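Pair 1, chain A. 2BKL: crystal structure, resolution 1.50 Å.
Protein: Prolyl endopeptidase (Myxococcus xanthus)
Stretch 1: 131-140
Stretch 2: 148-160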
# COMPACT_ATOMS: atom_id res chain seq x y z
N ASP A 131 -21.79 -19.25 -6.36
CA ASP A 131 -23.01 -19.78 -5.78
C ASP A 131 -23.27 -19.33 -4.33
O ASP A 131 -24.32 -19.67 -3.75
CB ASP A 131 -23.09 -21.31 -5.92
CG ASP A 131 -22.07 -22.06 -5.12
OD1 ASP A 131 -21.27 -21.41 -4.41
OD2 ASP A 131 -21.99 -23.31 -5.15
N GLY A 132 -22.33 -18.59 -3.76
CA GLY A 132 -22.45 -18.10 -2.39
C GLY A 132 -22.31 -19.18 -1.34
O GLY A 132 -22.63 -18.92 -0.18
N LYS A 133 -21.80 -20.35 -1.73
CA LYS A 133 -21.73 -21.50 -0.80
C LYS A 133 -20.34 -21.72 -0.17
O LYS A 133 -20.25 -22.47 0.81
CB LYS A 133 -22.15 -22.79 -1.47
CG LYS A 133 -23.51 -22.74 -2.17
CD LYS A 133 -24.67 -22.62 -1.25
CE LYS A 133 -25.98 -22.82 -2.07
NZ LYS A 133 -27.16 -22.23 -1.42
N LYS A 134 -19.29 -21.15 -0.74
CA LYS A 134 -17.92 -21.37 -0.30
C LYS A 134 -17.17 -20.04 -0.27
O LYS A 134 -17.44 -19.13 -1.07
CB LYS A 134 -17.15 -22.30 -1.26
CG LYS A 134 -17.80 -23.64 -1.56
CD LYS A 134 -17.87 -24.57 -0.36
CE LYS A 134 -18.40 -25.94 -0.78
NZ LYS A 134 -18.49 -26.84 0.38
N VAL A 135 -16.21 -19.91 0.64
CA VAL A 135 -15.29 -18.77 0.63
C VAL A 135 -13.89 -19.33 0.70
O VAL A 135 -13.57 -20.11 1.62
CB VAL A 135 -15.55 -17.77 1.79
CG1 VAL A 135 -14.55 -16.61 1.78
CG2 VAL A 135 -16.97 -17.23 1.68
N ALA A 136 -13.05 -18.94 -0.24
CA ALA A 136 -11.63 -19.22 -0.21
C ALA A 136 -10.94 -18.02 0.41
O ALA A 136 -11.24 -16.88 0.07
CB ALA A 136 -11.13 -19.45 -1.62
N PHE A 137 -10.02 -18.25 1.34
CA PHE A 137 -9.45 -17.17 2.12
C PHE A 137 -8.05 -17.51 2.57
O PHE A 137 -7.68 -18.68 2.68
CB PHE A 137 -10.32 -16.82 3.32
CG PHE A 137 -10.39 -17.89 4.35
CD1 PHE A 137 -11.31 -18.91 4.23
CD2 PHE A 137 -9.56 -17.88 5.46
CE1 PHE A 137 -11.39 -19.92 5.15
CE2 PHE A 137 -9.67 -18.88 6.40
CZ PHE A 137 -10.58 -19.91 6.23
N ALA A 138 -7.26 -16.48 2.86
CA ALA A 138 -5.88 -16.64 3.33
C ALA A 138 -5.81 -16.46 4.84
O ALA A 138 -6.43 -15.54 5.41
CB ALA A 138 -4.99 -15.66 2.68
N GLN A 139 -5.06 -17.34 5.50
CA GLN A 139 -4.62 -17.11 6.88
C GLN A 139 -3.16 -16.70 6.86
O GLN A 139 -2.35 -17.34 6.19
CB GLN A 139 -4.72 -18.38 7.72
CG GLN A 139 -6.07 -18.84 8.13
CD GLN A 139 -5.95 -19.83 9.27
OE1 GLN A 139 -5.33 -20.89 9.11
NE2 GLN A 139 -6.47 -19.48 10.43
N LYS A 140 -2.81 -15.64 7.60
CA LYS A 140 -1.48 -15.02 7.54
C LYS A 140 -0.94 -14.84 8.96
O LYS A 140 -1.41 -13.95 9.68
CB LYS A 140 -1.57 -13.65 6.87
CG LYS A 140 -2.12 -13.71 5.44
CD LYS A 140 -1.88 -12.48 4.59
CE LYS A 140 -2.20 -11.21 5.29
NZ LYS A 140 -1.62 -10.06 4.54
N VAL A 148 -1.54 -19.07 3.75
CA VAL A 148 -2.06 -20.37 3.40
C VAL A 148 -3.53 -20.21 3.05
O VAL A 148 -4.29 -19.62 3.81
CB VAL A 148 -1.87 -21.35 4.60
CG1 VAL A 148 -2.51 -22.72 4.34
CG2 VAL A 148 -0.39 -21.46 4.96
N LEU A 149 -3.93 -20.77 1.91
CA LEU A 149 -5.33 -20.73 1.50
C LEU A 149 -6.14 -21.84 2.14
O LEU A 149 -5.68 -22.99 2.23
CB LEU A 149 -5.44 -20.84 -0.02
CG LEU A 149 -4.69 -19.79 -0.84
CD1 LEU A 149 -4.84 -20.05 -2.31
CD2 LEU A 149 -5.18 -18.37 -0.44
N HIS A 150 -7.34 -21.49 2.57
CA HIS A 150 -8.34 -22.39 3.12
C HIS A 150 -9.66 -22.15 2.44
O HIS A 150 -9.87 -21.12 1.74
CB HIS A 150 -8.50 -22.11 4.62
CG HIS A 150 -7.32 -22.53 5.42
ND1 HIS A 150 -7.22 -23.78 6.00
CD2 HIS A 150 -6.18 -21.88 5.75
CE1 HIS A 150 -6.08 -23.87 6.66
NE2 HIS A 150 -5.41 -22.74 6.50
N VAL A 151 -10.60 -23.06 2.62
CA VAL A 151 -11.95 -22.89 2.13
C VAL A 151 -12.92 -23.23 3.23
O VAL A 151 -12.75 -24.26 3.91
CB VAL A 151 -12.24 -23.79 0.89
CG1 VAL A 151 -13.68 -23.62 0.40
CG2 VAL A 151 -11.26 -23.55 -0.23
N ILE A 152 -13.94 -22.40 3.40
CA ILE A 152 -15.00 -22.63 4.36
C ILE A 152 -16.31 -22.82 3.63
O ILE A 152 -16.61 -22.12 2.65
CB ILE A 152 -15.11 -21.49 5.41
CG1 ILE A 152 -16.16 -21.81 6.46
CG2 ILE A 152 -15.33 -20.12 4.75
CD1 ILE A 152 -16.14 -20.91 7.70
N ASP A 153 -17.11 -23.77 4.12
CA ASP A 153 -18.47 -23.97 3.65
C ASP A 153 -19.39 -23.01 4.41
O ASP A 153 -19.44 -23.04 5.62
CB ASP A 153 -18.87 -25.42 3.91
CG ASP A 153 -20.27 -25.71 3.47
OD1 ASP A 153 -20.48 -25.86 2.24
OD2 ASP A 153 -21.22 -25.76 4.29
N VAL A 154 -20.10 -22.15 3.68
CA VAL A 154 -20.85 -21.06 4.29
C VAL A 154 -22.01 -21.57 5.15
O VAL A 154 -22.18 -21.12 6.28
CB VAL A 154 -21.34 -20.06 3.19
CG1 VAL A 154 -22.27 -18.98 3.77
CG2 VAL A 154 -20.14 -19.40 2.54
N ASP A 155 -22.78 -22.52 4.63
CA ASP A 155 -23.98 -22.97 5.32
C ASP A 155 -23.65 -23.63 6.66
O ASP A 155 -24.30 -23.38 7.65
CB ASP A 155 -24.75 -23.97 4.47
CG ASP A 155 -25.54 -23.32 3.35
OD1 ASP A 155 -25.85 -22.12 3.43
OD2 ASP A 155 -25.92 -23.98 2.36
N SER A 156 -22.58 -24.41 6.68
CA SER A 156 -22.20 -25.21 7.85
C SER A 156 -21.12 -24.60 8.71
O SER A 156 -20.96 -25.00 9.87
CB SER A 156 -21.71 -26.58 7.37
OG SER A 156 -20.45 -26.52 6.71
N GLY A 157 -20.35 -23.66 8.14
CA GLY A 157 -19.17 -23.13 8.78
C GLY A 157 -17.98 -24.07 8.88
O GLY A 157 -17.00 -23.76 9.56
N GLU A 158 -18.03 -25.21 8.18
CA GLU A 158 -16.94 -26.17 8.24
C GLU A 158 -15.77 -25.75 7.35
O GLU A 158 -15.94 -25.51 6.15
CB GLU A 158 -17.44 -27.57 7.83
CG GLU A 158 -18.36 -28.24 8.84
CD GLU A 158 -17.70 -28.59 10.17
OE1 GLU A 158 -16.50 -28.93 10.18
OE2 GLU A 158 -18.43 -28.52 11.21
N TRP A 159 -14.59 -25.73 7.94
CA TRP A 159 -13.37 -25.52 7.20
C TRP A 159 -12.97 -26.82 6.53
O TRP A 159 -12.92 -27.84 7.19
CB TRP A 159 -12.24 -25.09 8.12
CG TRP A 159 -12.35 -23.71 8.69
CD1 TRP A 159 -13.47 -23.07 9.12
CD2 TRP A 159 -11.26 -22.80 8.93
NE1 TRP A 159 -13.15 -21.83 9.61
CE2 TRP A 159 -11.80 -21.65 9.51
CE3 TRP A 159 -9.89 -22.88 8.74
CZ2 TRP A 159 -11.00 -20.55 9.86
CZ3 TRP A 159 -9.10 -21.79 9.08
CH2 TRP A 159 -9.65 -20.66 9.65
N SER A 160 -12.69 -26.77 5.24
CA SER A 160 -12.21 -27.93 4.49
C SER A 160 -10.86 -28.42 5.02
O SER A 160 -9.94 -27.64 5.26
CB SER A 160 -12.08 -27.62 3.01
OG SER A 160 -11.64 -28.78 2.31
O HOH W 1 -22.81 -23.27 1.91
O HOH W 2 -3.02 -22.05 7.84

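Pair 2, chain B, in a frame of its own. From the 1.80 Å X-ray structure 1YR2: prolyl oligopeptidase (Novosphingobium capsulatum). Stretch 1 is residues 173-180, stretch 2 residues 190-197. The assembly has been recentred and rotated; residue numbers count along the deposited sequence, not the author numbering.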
# COMPACT_ATOMS: atom_id res chain seq x y z
N ASP B 173 -8.96 19.07 -26.00
CA ASP B 173 -8.46 18.75 -27.34
C ASP B 173 -6.94 18.53 -27.39
O ASP B 173 -6.36 18.35 -28.47
CB ASP B 173 -8.86 19.85 -28.32
CG ASP B 173 -8.13 21.16 -28.06
OD1 ASP B 173 -7.30 21.23 -27.09
OD2 ASP B 173 -8.38 22.21 -28.74
N GLY B 174 -6.30 18.58 -26.23
CA GLY B 174 -4.93 18.15 -26.02
C GLY B 174 -3.90 19.18 -26.43
O GLY B 174 -2.71 18.86 -26.55
N ARG B 175 -4.35 20.39 -26.73
CA ARG B 175 -3.42 21.39 -27.27
C ARG B 175 -2.73 22.23 -26.21
O ARG B 175 -1.66 22.82 -26.49
CB ARG B 175 -4.11 22.28 -28.32
CG ARG B 175 -4.62 21.55 -29.57
CD ARG B 175 -5.14 22.52 -30.64
NE ARG B 175 -4.02 23.36 -31.09
CZ ARG B 175 -3.13 23.01 -32.03
NH1 ARG B 175 -3.24 21.87 -32.66
NH2 ARG B 175 -2.12 23.82 -32.34
N LEU B 176 -3.27 22.25 -24.98
CA LEU B 176 -2.66 22.96 -23.85
C LEU B 176 -2.60 22.06 -22.64
O LEU B 176 -3.38 21.10 -22.54
CB LEU B 176 -3.51 24.18 -23.46
CG LEU B 176 -3.64 25.24 -24.51
CD1 LEU B 176 -4.73 26.22 -24.07
CD2 LEU B 176 -2.28 25.97 -24.74
N LEU B 177 -1.63 22.31 -21.77
CA LEU B 177 -1.49 21.54 -20.56
C LEU B 177 -1.32 22.48 -19.39
O LEU B 177 -0.54 23.44 -19.42
CB LEU B 177 -0.33 20.57 -20.69
CG LEU B 177 -0.17 19.66 -19.48
CD1 LEU B 177 -0.46 18.28 -19.86
CD2 LEU B 177 1.19 19.84 -18.89
N ALA B 178 -2.10 22.21 -18.35
CA ALA B 178 -2.06 22.96 -17.13
C ALA B 178 -1.35 22.11 -16.13
O ALA B 178 -1.54 20.88 -16.10
CB ALA B 178 -3.49 23.28 -16.64
N TYR B 179 -0.54 22.74 -15.27
CA TYR B 179 0.10 22.02 -14.23
C TYR B 179 0.29 22.82 -12.97
O TYR B 179 0.38 24.03 -13.03
CB TYR B 179 1.42 21.40 -14.72
CG TYR B 179 2.42 22.38 -15.15
CD1 TYR B 179 2.34 23.00 -16.39
CD2 TYR B 179 3.51 22.66 -14.34
CE1 TYR B 179 3.32 23.91 -16.79
CE2 TYR B 179 4.44 23.57 -14.73
CZ TYR B 179 4.35 24.17 -15.96
OH TYR B 179 5.32 25.07 -16.36
N SER B 180 0.34 22.11 -11.84
CA SER B 180 0.46 22.68 -10.51
C SER B 180 1.87 22.48 -9.97
O SER B 180 2.37 21.33 -9.96
CB SER B 180 -0.49 21.90 -9.63
OG SER B 180 -0.65 22.58 -8.47
N THR B 190 1.18 27.06 -7.51
CA THR B 190 1.08 28.00 -8.61
C THR B 190 0.65 27.15 -9.79
O THR B 190 1.29 26.13 -10.04
CB THR B 190 2.40 28.63 -8.95
OG1 THR B 190 2.89 29.37 -7.82
CG2 THR B 190 2.24 29.66 -10.17
N VAL B 191 -0.42 27.53 -10.49
CA VAL B 191 -0.80 26.80 -11.69
C VAL B 191 -0.24 27.49 -12.91
O VAL B 191 -0.38 28.66 -13.05
CB VAL B 191 -2.30 26.66 -11.81
CG1 VAL B 191 -2.67 25.96 -13.10
CG2 VAL B 191 -2.84 25.85 -10.59
N LYS B 192 0.43 26.75 -13.77
CA LYS B 192 1.11 27.29 -14.97
C LYS B 192 0.58 26.48 -16.16
O LYS B 192 -0.10 25.47 -16.01
CB LYS B 192 2.61 27.08 -14.85
CG LYS B 192 3.25 27.91 -13.77
CD LYS B 192 4.75 27.75 -13.72
CE LYS B 192 5.27 28.35 -12.44
NZ LYS B 192 6.74 28.44 -12.41
N PHE B 193 0.93 26.92 -17.35
CA PHE B 193 0.43 26.31 -18.56
C PHE B 193 1.58 26.22 -19.58
O PHE B 193 2.44 27.10 -19.68
CB PHE B 193 -0.73 27.15 -19.14
CG PHE B 193 -1.91 27.35 -18.22
CD1 PHE B 193 -1.92 28.34 -17.25
CD2 PHE B 193 -3.05 26.53 -18.35
CE1 PHE B 193 -3.00 28.49 -16.40
CE2 PHE B 193 -4.15 26.70 -17.55
CZ PHE B 193 -4.15 27.66 -16.57
N VAL B 194 1.54 25.16 -20.39
CA VAL B 194 2.46 25.00 -21.50
C VAL B 194 1.64 24.66 -22.77
O VAL B 194 0.56 24.05 -22.70
CB VAL B 194 3.50 23.92 -21.15
CG1 VAL B 194 2.87 22.56 -20.96
CG2 VAL B 194 4.57 23.82 -22.15
N GLY B 195 2.09 25.16 -23.91
CA GLY B 195 1.56 24.77 -25.20
C GLY B 195 2.18 23.44 -25.57
O GLY B 195 3.38 23.22 -25.47
N VAL B 196 1.36 22.52 -25.98
CA VAL B 196 1.82 21.17 -26.14
C VAL B 196 2.66 21.00 -27.41
O VAL B 196 3.68 20.29 -27.38
CB VAL B 196 0.64 20.19 -26.12
CG1 VAL B 196 1.09 18.82 -26.47
CG2 VAL B 196 -0.03 20.18 -24.73
N ALA B 197 2.23 21.60 -28.53
CA ALA B 197 2.94 21.45 -29.81
C ALA B 197 4.42 21.81 -29.67
O ALA B 197 5.28 21.06 -30.12
CB ALA B 197 2.29 22.33 -30.90
O HOH W 3 -0.43 22.68 -28.93

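Both pairs are antiparallel two-strand units. In pair 1, strand 134-140 runs against strand 148-153 at 146°. In pair 2, strand 176-180 runs against strand 190-195 at 155°. Fourteen central residues superpose with an RMSD of 0.4 Å.

The register is the same. V135(A) faces I152(A) as L177(B) faces V194(B), and F137(A) faces H150(A) as Y179(B) faces K192(B). All four are hydrogen-bonded pairs. In pair 1, F137(A) N to H150(A) O is 2.9 Å, and H150(A) N to F137(A) O is 2.8 Å. In pair 2, Y179(B) N to K192(B) O is 2.9 Å, and K192(B) N to Y179(B) O is 2.8 Å. Between them lie the tight non-hydrogen-bonded pairs A136(A)-V151(A) and A178(B)-F193(B), each with CA atoms 4.4 Å apart.

The turn before the first strand also matches. D131(A) OD1 accepts a bond from K133(A) N at 2.9 Å, and D173(B) OD1 accepts one from R175(B) N at 3.1 Å. The glycine between, G132(A) or G174(B), has positive phi, which favours glycine. The ladder then gains one more bond: V154(A) N to K133(A) O, 2.9 Å, and V196(B) N to R175(B) O, 3.1 Å. A water bridges the same place in each. It donates to K133(A) O at 2.9 Å and accepts from D155(A) N at 2.8 Å. In pair 2 it donates to R175(B) O at 2.7 Å and accepts from A197(B) N at 2.9 Å.

The aromatic position is handled alike. F137(A) and Y179(B) both take chi1 p, which lays the ring over the opposite strand. H150(A) CB sits 3.8 Å from the centroid of the F137(A) ring, over its face. K192(B) CB sits 3.9 Å from the centroid of the Y179(B) ring. A histidine and a lysine thus offer the same methylene to the ring. Past CB they differ. The H150(A) ring lies near parallel to the F137(A) ring but slid apart, with little overlap. The end of K192(B) leads away.

On the same face, V135(A) CB meets I152(A) CG2 at 3.8 Å, and L177(B) CB meets V194(B) CG1 at 3.8 Å. V154(A) and V196(B) both point toward the first stretch. V135(A) CG2 lies 3.9 Å from V154(A) CG2, and L177(B) CB lies 4.1 Å from V196(B) CG2.

The other face differs more. K134(A) NZ forms a salt bridge with D153(A) OD1 at 2.9 Å. Their counterparts are L176(B) and G195(B). Where pair 1 has a salt bridge, pair 2 has an apolar approach, L176(B) CD2 to G195(B) CA at 4.0 Å. Beside it, both pairs have alanine, A136(A) and A178(B), but the partners are V151(A) and F193(B). A136(A) CB lies 4.3 Å from V151(A) CG2. A178(B) CB lies 3.6 Å from F193(B) CE2. The phenylalanine comes closer to the alanine than the valine does.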